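Local coordinates for short chain dehydrogenase (Leptospira borgpetersenii serovar Hardjo-bovis, PDB 6UH2), which binds NAD+ and is probably a short-chain dehydrogenase/reductase that oxidises or reduces substrates at a CH-OH group, at residues B[14-18]-B[238-244]; B[22-28]-B[45-51]; B[77-81]-B[128-132]; B[117-122]-B[172-177]. All coordinates share one frame; numbering follows the deposited sequence.

Interaction 1: residues B[14-18]-B[238-244]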
# COMPACT_ATOMS: atom_id res chain seq x y z
N PHE B 14 -8.15 9.95 -9.74
CA PHE B 14 -8.33 10.50 -8.40
C PHE B 14 -9.22 11.74 -8.40
O PHE B 14 -10.02 11.93 -7.48
CB PHE B 14 -6.97 10.82 -7.78
CG PHE B 14 -6.18 9.59 -7.43
CD1 PHE B 14 -6.82 8.47 -6.94
CD2 PHE B 14 -4.81 9.55 -7.62
CE1 PHE B 14 -6.10 7.32 -6.63
CE2 PHE B 14 -4.09 8.41 -7.32
CZ PHE B 14 -4.74 7.30 -6.82
N SER B 15 -9.09 12.61 -9.40
CA SER B 15 -10.02 13.73 -9.51
C SER B 15 -11.46 13.24 -9.69
O SER B 15 -12.38 13.71 -9.01
CB SER B 15 -9.61 14.64 -10.67
OG SER B 15 -10.08 15.95 -10.45
N ASP B 16 -11.68 12.29 -10.62
CA ASP B 16 -13.01 11.71 -10.78
C ASP B 16 -13.48 11.05 -9.50
O ASP B 16 -14.68 11.04 -9.20
CB ASP B 16 -13.02 10.68 -11.91
CG ASP B 16 -12.73 11.28 -13.26
OD1 ASP B 16 -12.89 12.51 -13.41
OD2 ASP B 16 -12.33 10.52 -14.17
N GLU B 17 -12.55 10.46 -8.74
CA GLU B 17 -12.89 9.72 -7.53
C GLU B 17 -13.20 10.63 -6.35
O GLU B 17 -14.15 10.40 -5.60
CB GLU B 17 -11.72 8.80 -7.17
CG GLU B 17 -11.89 8.07 -5.88
CD GLU B 17 -12.16 6.61 -6.10
OE1 GLU B 17 -11.85 6.11 -7.21
OE2 GLU B 17 -12.70 5.97 -5.18
N PHE B 18 -12.40 11.67 -6.16
CA PHE B 18 -12.46 12.47 -4.95
C PHE B 18 -13.31 13.74 -5.08
O PHE B 18 -13.51 14.42 -4.07
CB PHE B 18 -11.05 12.84 -4.51
CG PHE B 18 -10.25 11.67 -3.99
CD1 PHE B 18 -10.78 10.83 -3.01
CD2 PHE B 18 -8.97 11.42 -4.47
CE1 PHE B 18 -10.03 9.75 -2.52
CE2 PHE B 18 -8.23 10.34 -3.98
CZ PHE B 18 -8.76 9.51 -3.01
N PHE B 238 -3.86 8.25 -1.11
CA PHE B 238 -4.89 8.18 -2.15
C PHE B 238 -5.28 6.73 -2.43
O PHE B 238 -6.47 6.43 -2.59
CB PHE B 238 -4.39 8.85 -3.44
CG PHE B 238 -4.52 10.37 -3.44
CD1 PHE B 238 -4.91 11.06 -2.30
CD2 PHE B 238 -4.26 11.09 -4.60
CE1 PHE B 238 -5.03 12.45 -2.32
CE2 PHE B 238 -4.38 12.48 -4.63
CZ PHE B 238 -4.76 13.16 -3.48
N PHE B 239 -4.30 5.84 -2.51
CA PHE B 239 -4.61 4.43 -2.75
C PHE B 239 -5.59 3.89 -1.71
O PHE B 239 -6.62 3.29 -2.05
CB PHE B 239 -3.32 3.61 -2.74
CG PHE B 239 -3.54 2.12 -2.81
CD1 PHE B 239 -4.13 1.55 -3.93
CD2 PHE B 239 -3.18 1.29 -1.75
CE1 PHE B 239 -4.34 0.18 -4.01
CE2 PHE B 239 -3.38 -0.08 -1.82
CZ PHE B 239 -3.96 -0.64 -2.95
N LEU B 240 -5.29 4.11 -0.42
CA LEU B 240 -6.09 3.50 0.64
C LEU B 240 -7.40 4.24 0.90
O LEU B 240 -8.23 3.75 1.68
CB LEU B 240 -5.28 3.44 1.95
CG LEU B 240 -4.05 2.51 1.94
CD1 LEU B 240 -3.21 2.65 3.21
CD2 LEU B 240 -4.52 1.06 1.79
N THR B 241 -7.63 5.39 0.29
CA THR B 241 -8.90 6.08 0.48
C THR B 241 -9.71 6.17 -0.81
O THR B 241 -10.66 6.96 -0.88
CB THR B 241 -8.68 7.48 1.06
OG1 THR B 241 -7.86 8.26 0.17
CG2 THR B 241 -8.05 7.38 2.46
N SER B 242 -9.38 5.36 -1.81
CA SER B 242 -10.06 5.36 -3.10
C SER B 242 -10.52 3.95 -3.46
O SER B 242 -10.17 2.96 -2.81
CB SER B 242 -9.13 5.89 -4.20
OG SER B 242 -8.10 4.95 -4.43
N SER B 243 -11.29 3.86 -4.55
CA SER B 243 -11.77 2.56 -5.03
C SER B 243 -10.66 1.65 -5.53
O SER B 243 -10.92 0.47 -5.79
CB SER B 243 -12.80 2.77 -6.14
OG SER B 243 -12.20 3.44 -7.23
N LEU B 244 -9.43 2.15 -5.68
CA LEU B 244 -8.32 1.29 -6.04
C LEU B 244 -8.01 0.26 -4.96
O LEU B 244 -7.32 -0.72 -5.23
CB LEU B 244 -7.07 2.12 -6.34
CG LEU B 244 -6.90 2.76 -7.72
CD1 LEU B 244 -8.14 3.52 -8.18
CD2 LEU B 244 -5.69 3.69 -7.71
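The carboxylate of Glu17 grips Ser243 with both oxygens. Ser243 OG donates to Glu17 OE1 at 2.7 Å, meeting the syn lone pair, while the backbone N of Ser243 reaches Glu17 OE2 at 2.6 Å with an N-H...O angle of 145°. The second bond meets OE2 from above the carboxylate plane. The glutamate arrives there because CG lies anti to the backbone N and the chain then bends at CG (chi2 108°), which also lays CD against Ser242 CB.

Inward of this pair the contact turns aromatic. The ring of Phe238 meets two phenylalanines of the other segment in different ways: its edge points at the face of Phe14, with CD2 3.4 Å from Phe14 CD2, and one of its own faces receives the edge of Phe18 through CE2, 3.7 Å from Phe238 CG. Phe238 CB also lies over the Phe14 ring as a CH-pi contact. Phe18 CE1, at the ring edge, is 3.3 Å from Thr241 O, and Thr241 OG1 is held by Tyr40. Leu244 CD2 lies 3.8 Å from Phe14 CE1, and Leu244 of the second subunit packs on Phe14 as well.

Together Phe14, Phe18 and Phe238 make an aromatic cluster of edge-to-face pairs, fastening helix 12-18 ahead of the Rossmann-type core to the end of helix 231-240.

Interaction 2: residues B[22-28]-B[45-51]. With NAD (nicotinamide-adenine-dinucleotide), chain D.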
# COMPACT_ATOMS: atom_id res chain seq x y z
N LEU B 22 -15.77 14.34 0.87
CA LEU B 22 -15.46 15.26 1.96
C LEU B 22 -14.50 14.56 2.91
O LEU B 22 -14.81 13.49 3.43
CB LEU B 22 -16.73 15.70 2.68
CG LEU B 22 -16.52 16.59 3.91
CD1 LEU B 22 -15.75 17.83 3.53
CD2 LEU B 22 -17.85 16.98 4.51
N VAL B 23 -13.32 15.14 3.10
CA VAL B 23 -12.24 14.53 3.88
C VAL B 23 -12.08 15.31 5.17
O VAL B 23 -11.86 16.53 5.15
CB VAL B 23 -10.92 14.51 3.10
CG1 VAL B 23 -9.83 13.78 3.91
CG2 VAL B 23 -11.11 13.88 1.73
N LEU B 24 -12.19 14.61 6.30
CA LEU B 24 -11.94 15.17 7.62
C LEU B 24 -10.55 14.71 8.07
O LEU B 24 -10.33 13.51 8.25
CB LEU B 24 -13.01 14.70 8.60
CG LEU B 24 -12.96 15.19 10.04
CD1 LEU B 24 -13.08 16.69 10.03
CD2 LEU B 24 -14.09 14.56 10.89
N ILE B 25 -9.63 15.65 8.28
CA ILE B 25 -8.24 15.34 8.61
C ILE B 25 -7.90 16.01 9.93
O ILE B 25 -7.88 17.24 10.02
CB ILE B 25 -7.26 15.82 7.52
CG1 ILE B 25 -7.79 15.49 6.12
CG2 ILE B 25 -5.89 15.19 7.75
CD1 ILE B 25 -6.91 16.00 4.98
N THR B 26 -7.61 15.21 10.96
CA THR B 26 -7.11 15.76 12.20
C THR B 26 -5.62 16.04 12.03
O THR B 26 -4.93 15.38 11.26
CB THR B 26 -7.32 14.79 13.38
OG1 THR B 26 -6.44 13.67 13.23
CG2 THR B 26 -8.76 14.31 13.43
N GLY B 27 -5.14 17.06 12.75
CA GLY B 27 -3.75 17.43 12.62
C GLY B 27 -3.37 17.92 11.24
O GLY B 27 -2.20 17.83 10.85
N GLY B 28 -4.34 18.44 10.48
CA GLY B 28 -4.12 18.85 9.10
C GLY B 28 -3.26 20.08 8.93
O GLY B 28 -2.89 20.40 7.79
N ALA B 45 -11.48 17.51 -3.94
CA ALA B 45 -12.19 17.14 -2.72
C ALA B 45 -12.50 18.38 -1.88
O ALA B 45 -11.89 19.44 -2.05
CB ALA B 45 -11.35 16.15 -1.89
N ARG B 46 -13.48 18.25 -1.00
CA ARG B 46 -13.68 19.21 0.08
C ARG B 46 -12.94 18.68 1.30
O ARG B 46 -12.93 17.47 1.54
CB ARG B 46 -15.16 19.41 0.39
CG ARG B 46 -15.95 20.13 -0.75
CD ARG B 46 -17.46 20.05 -0.53
NE ARG B 46 -17.97 18.72 -0.90
CZ ARG B 46 -18.97 18.10 -0.28
NH1 ARG B 46 -19.58 18.67 0.75
NH2 ARG B 46 -19.36 16.90 -0.69
N VAL B 47 -12.29 19.57 2.04
CA VAL B 47 -11.41 19.17 3.14
C VAL B 47 -11.77 19.97 4.38
O VAL B 47 -11.89 21.20 4.32
CB VAL B 47 -9.93 19.37 2.80
CG1 VAL B 47 -9.06 18.95 4.00
CG2 VAL B 47 -9.56 18.57 1.55
N ILE B 48 -11.94 19.28 5.50
CA ILE B 48 -12.08 19.91 6.81
C ILE B 48 -10.85 19.52 7.63
O ILE B 48 -10.57 18.33 7.82
CB ILE B 48 -13.37 19.49 7.51
CG1 ILE B 48 -14.59 19.95 6.71
CG2 ILE B 48 -13.41 20.07 8.93
CD1 ILE B 48 -15.92 19.43 7.23
N CYS B 49 -10.12 20.52 8.10
CA CYS B 49 -8.97 20.30 8.97
C CYS B 49 -9.38 20.57 10.41
O CYS B 49 -9.88 21.66 10.72
CB CYS B 49 -7.80 21.20 8.56
SG CYS B 49 -6.50 21.25 9.82
N LEU B 50 -9.18 19.58 11.30
CA LEU B 50 -9.36 19.75 12.74
C LEU B 50 -7.99 19.80 13.39
O LEU B 50 -7.24 18.82 13.36
CB LEU B 50 -10.17 18.60 13.36
CG LEU B 50 -11.59 18.27 12.94
CD1 LEU B 50 -12.16 17.23 13.90
CD2 LEU B 50 -12.45 19.51 12.94
N ASP B 51 -7.67 20.94 14.01
CA ASP B 51 -6.32 21.16 14.53
C ASP B 51 -6.41 22.35 15.46
O ASP B 51 -7.15 23.30 15.16
CB ASP B 51 -5.35 21.43 13.36
CG ASP B 51 -3.88 21.23 13.73
OD1 ASP B 51 -3.42 21.83 14.73
OD2 ASP B 51 -3.18 20.51 12.99
PA NAD D . 3.48 17.70 13.05
O1A NAD D . 4.03 17.87 14.49
O2A NAD D . 4.06 18.55 11.91
O5B NAD D . 1.85 17.85 13.03
C5B NAD D . 1.00 17.29 14.00
C4B NAD D . -0.24 18.14 13.93
O4B NAD D . -1.15 17.54 14.93
C3B NAD D . -0.00 19.60 14.35
O3B NAD D . -0.63 20.51 13.41
C2B NAD D . -0.73 19.70 15.70
O2B NAD D . -1.25 21.01 15.94
C1B NAD D . -1.81 18.59 15.58
N9A NAD D . -2.27 18.29 16.93
C8A NAD D . -1.51 18.20 18.10
N7A NAD D . -2.27 17.99 19.14
C5A NAD D . -3.58 17.95 18.65
C6A NAD D . -4.82 17.79 19.26
N6A NAD D . -4.95 17.60 20.58
N1A NAD D . -5.91 17.80 18.48
C2A NAD D . -5.80 17.99 17.16
N3A NAD D . -4.65 18.17 16.49
C4A NAD D . -3.57 18.14 17.28
O3 NAD D . 3.57 16.14 12.63
PN NAD D . 3.83 15.39 11.23
O1N NAD D . 5.34 15.05 11.05
O2N NAD D . 2.99 16.10 10.16
O5D NAD D . 3.13 13.94 11.70
C5D NAD D . 1.81 13.65 11.28
C4D NAD D . 1.54 12.20 11.67
O4D NAD D . 2.59 11.29 11.14
C3D NAD D . 1.64 12.03 13.19
O3D NAD D . 0.72 11.04 13.65
C2D NAD D . 3.07 11.47 13.45
O2D NAD D . 3.17 10.68 14.63
C1D NAD D . 3.23 10.59 12.18
N1N NAD D . 4.65 10.38 11.75
C2N NAD D . 5.48 11.43 11.50
C3N NAD D . 6.77 11.17 11.11
C7N NAD D . 7.67 12.33 10.84
O7N NAD D . 8.87 12.11 10.68
N7N NAD D . 7.14 13.57 10.77
C4N NAD D . 7.20 9.84 10.98
C5N NAD D . 6.35 8.81 11.25
C6N NAD D . 5.04 9.10 11.64
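Leu22 to Thr26 and Arg46 to Leu50 pair in parallel as the two strands of the first beta-alpha-beta unit of the Rossmann-type fold. Backbone bonds alternate along them: Val23 N to Arg46 O, Ile48 N to Val23 O at 2.8 Å, Ile25 N to Ile48 O, Leu50 N to Ile25 O, and finally Gly27 N to Leu50 O, which is more bent at 140°.

On the sheet face of Leu22, Leu24, Ile48 and Leu50, Leu24 CD1 wedges between Ile48 CG2 and Leu50 CG, 3.6 Å from each. Leu24 CG lies anti to the backbone N (chi1 -179°), carrying that methyl across to the neighbouring strand. On the other face Ile25 CD1 meets Val47 CG1. A type II turn runs from Ile25 to Gly28, and Cys49 SG packs directly on Gly28 CA at 3.5 Å, where a side chain has no room.

At the carboxyl ends Asp51 takes both adenosine-ribose hydroxyls of NAD, O2B on OD1 and O3B on OD2, each at 2.6 Å. Gly27 CA lies 3.5 Å from O4B of that ribose. Ser29 N and Glu53 N also bind the Asp51 carboxylate.

Strand 93-96 flanks 22-26, strand 64-68 flanks 46-51, and helix 31-42 covers the Val23, Ile25 and Val47 face.

Interaction 3: residues B[77-81]-B[128-132]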
# COMPACT_ATOMS: atom_id res chain seq x y z
N ILE B 77 -15.41 17.72 20.40
CA ILE B 77 -15.63 16.88 19.23
C ILE B 77 -17.12 16.60 19.05
O ILE B 77 -17.64 16.63 17.93
CB ILE B 77 -14.82 15.58 19.37
CG1 ILE B 77 -13.31 15.88 19.36
CG2 ILE B 77 -15.24 14.56 18.30
CD1 ILE B 77 -12.84 16.77 18.22
N LYS B 78 -17.82 16.33 20.15
CA LYS B 78 -19.25 16.07 20.08
C LYS B 78 -19.99 17.23 19.42
O LYS B 78 -20.81 17.03 18.52
CB LYS B 78 -19.81 15.83 21.49
CG LYS B 78 -21.32 15.69 21.52
CD LYS B 78 -21.82 15.42 22.94
CE LYS B 78 -23.34 15.26 22.98
NZ LYS B 78 -23.75 13.89 23.41
N GLU B 79 -19.70 18.45 19.86
CA GLU B 79 -20.38 19.61 19.30
C GLU B 79 -20.01 19.82 17.83
O GLU B 79 -20.86 20.20 17.02
CB GLU B 79 -20.05 20.86 20.12
N ILE B 80 -18.76 19.55 17.47
CA ILE B 80 -18.36 19.65 16.07
C ILE B 80 -19.13 18.65 15.22
O ILE B 80 -19.62 18.97 14.13
CB ILE B 80 -16.84 19.47 15.93
CG1 ILE B 80 -16.12 20.72 16.41
CG2 ILE B 80 -16.44 19.16 14.48
CD1 ILE B 80 -14.63 20.52 16.54
N PHE B 81 -19.25 17.41 15.70
CA PHE B 81 -19.94 16.40 14.89
C PHE B 81 -21.42 16.69 14.76
O PHE B 81 -22.02 16.40 13.72
CB PHE B 81 -19.68 15.01 15.45
CG PHE B 81 -18.53 14.34 14.77
CD1 PHE B 81 -17.24 14.75 15.05
CD2 PHE B 81 -18.74 13.39 13.80
CE1 PHE B 81 -16.17 14.19 14.40
CE2 PHE B 81 -17.68 12.82 13.13
CZ PHE B 81 -16.38 13.21 13.43
N LEU B 128 -12.26 10.21 17.50
CA LEU B 128 -12.70 10.59 16.16
C LEU B 128 -13.24 9.38 15.41
O LEU B 128 -14.21 9.49 14.66
CB LEU B 128 -11.56 11.25 15.38
CG LEU B 128 -11.38 12.77 15.55
CD1 LEU B 128 -12.48 13.53 14.81
CD2 LEU B 128 -11.38 13.16 17.02
N SER B 129 -12.61 8.21 15.59
CA SER B 129 -13.13 7.00 14.96
C SER B 129 -14.50 6.65 15.51
O SER B 129 -15.38 6.20 14.76
CB SER B 129 -12.15 5.84 15.15
OG SER B 129 -10.92 6.10 14.48
N GLN B 130 -14.72 6.89 16.80
CA GLN B 130 -15.98 6.50 17.42
C GLN B 130 -17.13 7.39 16.96
O GLN B 130 -18.22 6.90 16.62
CB GLN B 130 -15.85 6.53 18.95
CG GLN B 130 -17.14 6.09 19.67
CD GLN B 130 -17.10 6.31 21.17
OE1 GLN B 130 -16.93 7.43 21.64
NE2 GLN B 130 -17.23 5.23 21.93
N TYR B 131 -16.93 8.71 16.96
CA TYR B 131 -17.97 9.60 16.47
C TYR B 131 -18.24 9.38 14.99
O TYR B 131 -19.39 9.42 14.55
CB TYR B 131 -17.61 11.07 16.73
CG TYR B 131 -18.02 11.46 18.12
CD1 TYR B 131 -19.31 11.93 18.38
CD2 TYR B 131 -17.16 11.28 19.19
CE1 TYR B 131 -19.71 12.23 19.68
CE2 TYR B 131 -17.55 11.58 20.47
CZ TYR B 131 -18.81 12.05 20.72
OH TYR B 131 -19.17 12.34 22.03
N THR B 132 -17.19 9.11 14.22
CA THR B 132 -17.36 8.91 12.78
C THR B 132 -18.07 7.59 12.49
O THR B 132 -18.99 7.54 11.67
CB THR B 132 -15.99 8.98 12.10
OG1 THR B 132 -15.43 10.28 12.33
CG2 THR B 132 -16.14 8.78 10.63
O HOH W 1 -21.52 11.81 22.36
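Phe81 and Tyr131 carry most of the contact between the two helices, and their meeting is mainly apolar. Tyr131 CB sits over the centre of one Phe81 face as a CH-pi contact, 3.8 Å from the ring centroid and only 6° off the ring normal. The two rings themselves lie oblique, with planes 43° apart. At the rim of Phe81, near its plane, come Leu128 CD1, 3.8 Å from Phe81 CE1, and Thr132 OG1, 3.3 Å from Phe81 CZ. Ile77 fills in beside them: its CG2 branch, anti to the backbone N, is turned to Tyr131 CD2 at 3.9 Å, while CD1 meets Leu128 CD2, the two side chains crossing at about a right angle.

These segments belong to helices 74-86 and 111-139 on one face of the Rossmann-type sheet, and the axes of the two segments approach to 10.8 Å at 34°. Phe81 rests on Leu24 and Leu128 on Thr26 of strand 22-26, so the apolar layer continues down onto the strands.

Polar groups take a smaller share. Thr132 OG1 turns back to its own helix and donates to Leu128 O at 2.7 Å; that carbonyl also accepts Thr132 N, from the opposite face of its plane. At the outer end, Lys78 crosses the tyrosine obliquely, its CB 3.6 Å from Tyr131 OH and the rest of the chain leading away. Arg74 NH1 is hydrogen-bonded to Tyr131 OH.

Interaction 4: residues B[117-122]-B[172-177]. With NAD (nicotinamide-adenine-dinucleotide), chain D.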
# COMPACT_ATOMS: atom_id res chain seq x y z
N VAL B 117 0.85 12.31 25.34
CA VAL B 117 1.06 11.56 24.10
C VAL B 117 -0.04 10.53 23.91
O VAL B 117 -0.54 10.34 22.79
CB VAL B 117 2.46 10.92 24.10
CG1 VAL B 117 2.65 10.03 22.86
CG2 VAL B 117 3.56 11.99 24.17
N VAL B 118 -0.41 9.83 24.99
CA VAL B 118 -1.52 8.88 24.92
C VAL B 118 -2.80 9.57 24.46
O VAL B 118 -3.51 9.08 23.57
CB VAL B 118 -1.71 8.19 26.29
CG1 VAL B 118 -3.03 7.42 26.32
CG2 VAL B 118 -0.50 7.28 26.59
N HIS B 119 -3.12 10.72 25.06
CA HIS B 119 -4.40 11.37 24.76
C HIS B 119 -4.49 11.79 23.30
O HIS B 119 -5.52 11.57 22.66
CB HIS B 119 -4.62 12.54 25.71
CG HIS B 119 -4.80 12.09 27.12
ND1 HIS B 119 -4.62 12.91 28.21
CD2 HIS B 119 -5.11 10.87 27.61
CE1 HIS B 119 -4.82 12.22 29.31
NE2 HIS B 119 -5.12 10.97 28.98
N VAL B 120 -3.43 12.38 22.75
CA VAL B 120 -3.49 12.79 21.34
C VAL B 120 -3.49 11.57 20.43
O VAL B 120 -4.34 11.44 19.54
CB VAL B 120 -2.34 13.76 21.01
CG1 VAL B 120 -2.31 14.07 19.51
CG2 VAL B 120 -2.49 15.05 21.80
N ASN B 121 -2.56 10.64 20.66
CA ASN B 121 -2.36 9.54 19.73
C ASN B 121 -3.45 8.47 19.88
O ASN B 121 -4.08 8.09 18.89
CB ASN B 121 -0.97 8.92 19.92
CG ASN B 121 0.17 9.89 19.56
OD1 ASN B 121 -0.05 11.07 19.26
ND2 ASN B 121 1.41 9.38 19.61
N LEU B 122 -3.70 7.99 21.10
CA LEU B 122 -4.68 6.91 21.29
C LEU B 122 -6.10 7.44 21.47
O LEU B 122 -7.00 7.05 20.71
CB LEU B 122 -4.30 6.03 22.49
CG LEU B 122 -3.23 4.95 22.34
CD1 LEU B 122 -3.17 4.10 23.61
CD2 LEU B 122 -3.45 4.07 21.09
N VAL B 172 6.58 5.91 25.02
CA VAL B 172 5.15 6.10 24.87
C VAL B 172 4.78 6.27 23.40
O VAL B 172 3.67 5.92 22.98
CB VAL B 172 4.67 7.29 25.73
CG1 VAL B 172 5.30 8.61 25.25
CG2 VAL B 172 3.16 7.38 25.73
N TYR B 173 5.70 6.80 22.59
CA TYR B 173 5.45 6.86 21.15
C TYR B 173 5.37 5.46 20.55
O TYR B 173 4.47 5.16 19.76
CB TYR B 173 6.53 7.68 20.46
CG TYR B 173 6.21 8.06 19.03
CD1 TYR B 173 5.26 9.04 18.76
CD2 TYR B 173 6.85 7.45 17.96
CE1 TYR B 173 4.97 9.41 17.44
CE2 TYR B 173 6.56 7.80 16.65
CZ TYR B 173 5.62 8.78 16.40
OH TYR B 173 5.33 9.14 15.09
N ALA B 174 6.31 4.58 20.93
CA ALA B 174 6.26 3.19 20.48
C ALA B 174 4.97 2.52 20.94
O ALA B 174 4.30 1.83 20.16
CB ALA B 174 7.47 2.42 21.00
N MET B 175 4.61 2.72 22.21
CA MET B 175 3.37 2.14 22.74
C MET B 175 2.16 2.60 21.94
O MET B 175 1.33 1.78 21.52
CB MET B 175 3.20 2.53 24.20
CG MET B 175 4.01 1.72 25.21
SD MET B 175 3.77 2.48 26.83
CE MET B 175 3.77 1.05 27.92
N THR B 176 2.01 3.91 21.76
CA THR B 176 0.76 4.39 21.16
C THR B 176 0.69 4.13 19.66
O THR B 176 -0.40 3.93 19.13
CB THR B 176 0.54 5.89 21.43
OG1 THR B 176 1.62 6.66 20.87
CG2 THR B 176 0.44 6.17 22.95
N LYS B 177 1.83 4.12 18.97
CA LYS B 177 1.78 3.85 17.53
C LYS B 177 1.52 2.37 17.26
O LYS B 177 0.78 2.03 16.33
CB LYS B 177 3.06 4.33 16.85
CG LYS B 177 3.16 5.86 16.79
CD LYS B 177 1.96 6.46 16.04
CE LYS B 177 2.08 7.96 15.88
NZ LYS B 177 1.00 8.53 15.01
PA NAD D . 3.48 17.70 13.05
O1A NAD D . 4.03 17.87 14.49
O2A NAD D . 4.06 18.55 11.91
O5B NAD D . 1.85 17.85 13.03
C5B NAD D . 1.00 17.29 14.00
C4B NAD D . -0.24 18.14 13.93
O4B NAD D . -1.15 17.54 14.93
C3B NAD D . -0.00 19.60 14.35
O3B NAD D . -0.63 20.51 13.41
C2B NAD D . -0.73 19.70 15.70
O2B NAD D . -1.25 21.01 15.94
C1B NAD D . -1.81 18.59 15.58
N9A NAD D . -2.27 18.29 16.93
C8A NAD D . -1.51 18.20 18.10
N7A NAD D . -2.27 17.99 19.14
C5A NAD D . -3.58 17.95 18.65
C6A NAD D . -4.82 17.79 19.26
N6A NAD D . -4.95 17.60 20.58
N1A NAD D . -5.91 17.80 18.48
C2A NAD D . -5.80 17.99 17.16
N3A NAD D . -4.65 18.17 16.49
C4A NAD D . -3.57 18.14 17.28
O3 NAD D . 3.57 16.14 12.63
PN NAD D . 3.83 15.39 11.23
O1N NAD D . 5.34 15.05 11.05
O2N NAD D . 2.99 16.10 10.16
O5D NAD D . 3.13 13.94 11.70
C5D NAD D . 1.81 13.65 11.28
C4D NAD D . 1.54 12.20 11.67
O4D NAD D . 2.59 11.29 11.14
C3D NAD D . 1.64 12.03 13.19
O3D NAD D . 0.72 11.04 13.65
C2D NAD D . 3.07 11.47 13.45
O2D NAD D . 3.17 10.68 14.63
C1D NAD D . 3.23 10.59 12.18
N1N NAD D . 4.65 10.38 11.75
C2N NAD D . 5.48 11.43 11.50
C3N NAD D . 6.77 11.17 11.11
C7N NAD D . 7.67 12.33 10.84
O7N NAD D . 8.87 12.11 10.68
N7N NAD D . 7.14 13.57 10.77
C4N NAD D . 7.20 9.84 10.98
C5N NAD D . 6.35 8.81 11.25
C6N NAD D . 5.04 9.10 11.64
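Thr176 OG1 stands between two partners, accepting a hydrogen bond from Asn121 ND2 at 3.0 Å and donating one to Val172 O, also at 3.0 Å. The first bond is nearly straight (163°) and lies close to the amide plane of Asn121. The second runs back into helix 171-191, where Val172 O also accepts Thr176 N from the opposite face of its plane. The hydroxyl can serve both because OG1 lies between the backbone N and the carbonyl carbon (chi1 60°). The other arm of the Asn121 amide, OD1, accepts from Ile100 N, so both ends are bonded and the rotation is fixed.

Thr176 is a knob in a hole made by Val117, Val118, Asn121 and Leu122, its CG2 methyl 3.9 Å from Leu122 CG. A turn earlier, Val172 spreads two methyls over the valines: CG1 is 3.8 Å from Val117 CB, and CG2 meets Val118 CG2.

Tyr173 and Lys177 form the YxxxK pair characteristic of this family. Tyr173 OH is hydrogen-bonded at 2.7 Å to NAD O2D, which lies in plane at the ring edge; Lys177 NZ donates to NAD O3D at 2.9 Å and more weakly to O2D. Lys177 CG covers one face of the tyrosine ring, and Asn121 ND2 lies 4.0 Å from Tyr173 CD1. Lys177 NZ also bonds to Phe148 O, at the end of strand 144-148.

Helices 111-139 and 171-191 lie side by side, their segment axes 28° apart, with Ile180 continuing the packing beyond Leu122 and Phe114 beyond Val172.

In the fold
Interaction 2 is the sheet core, two adjacent parallel strands joined by backbone bonds; the other three are made by helices, of which interactions 1 and 3 touch it. Interaction 3 lies directly on it through Leu24-Phe81 and Leu50-Leu128 packing, while interaction 1 reaches it through Phe18 and Ala45 where helix 12-18 leads into strand 22-26. Interactions 3 and 4 share helix 111-139: the former is mainly apolar with a polar outer edge, the latter has a buried polar bond beside its valines. Interactions 2 and 4 both meet NAD and bind its two riboses, that of adenosine and that of nicotinamide. Interaction 1, with its carboxylate clasp and phenylalanine cluster, stands apart from the cofactor and meets the second subunit.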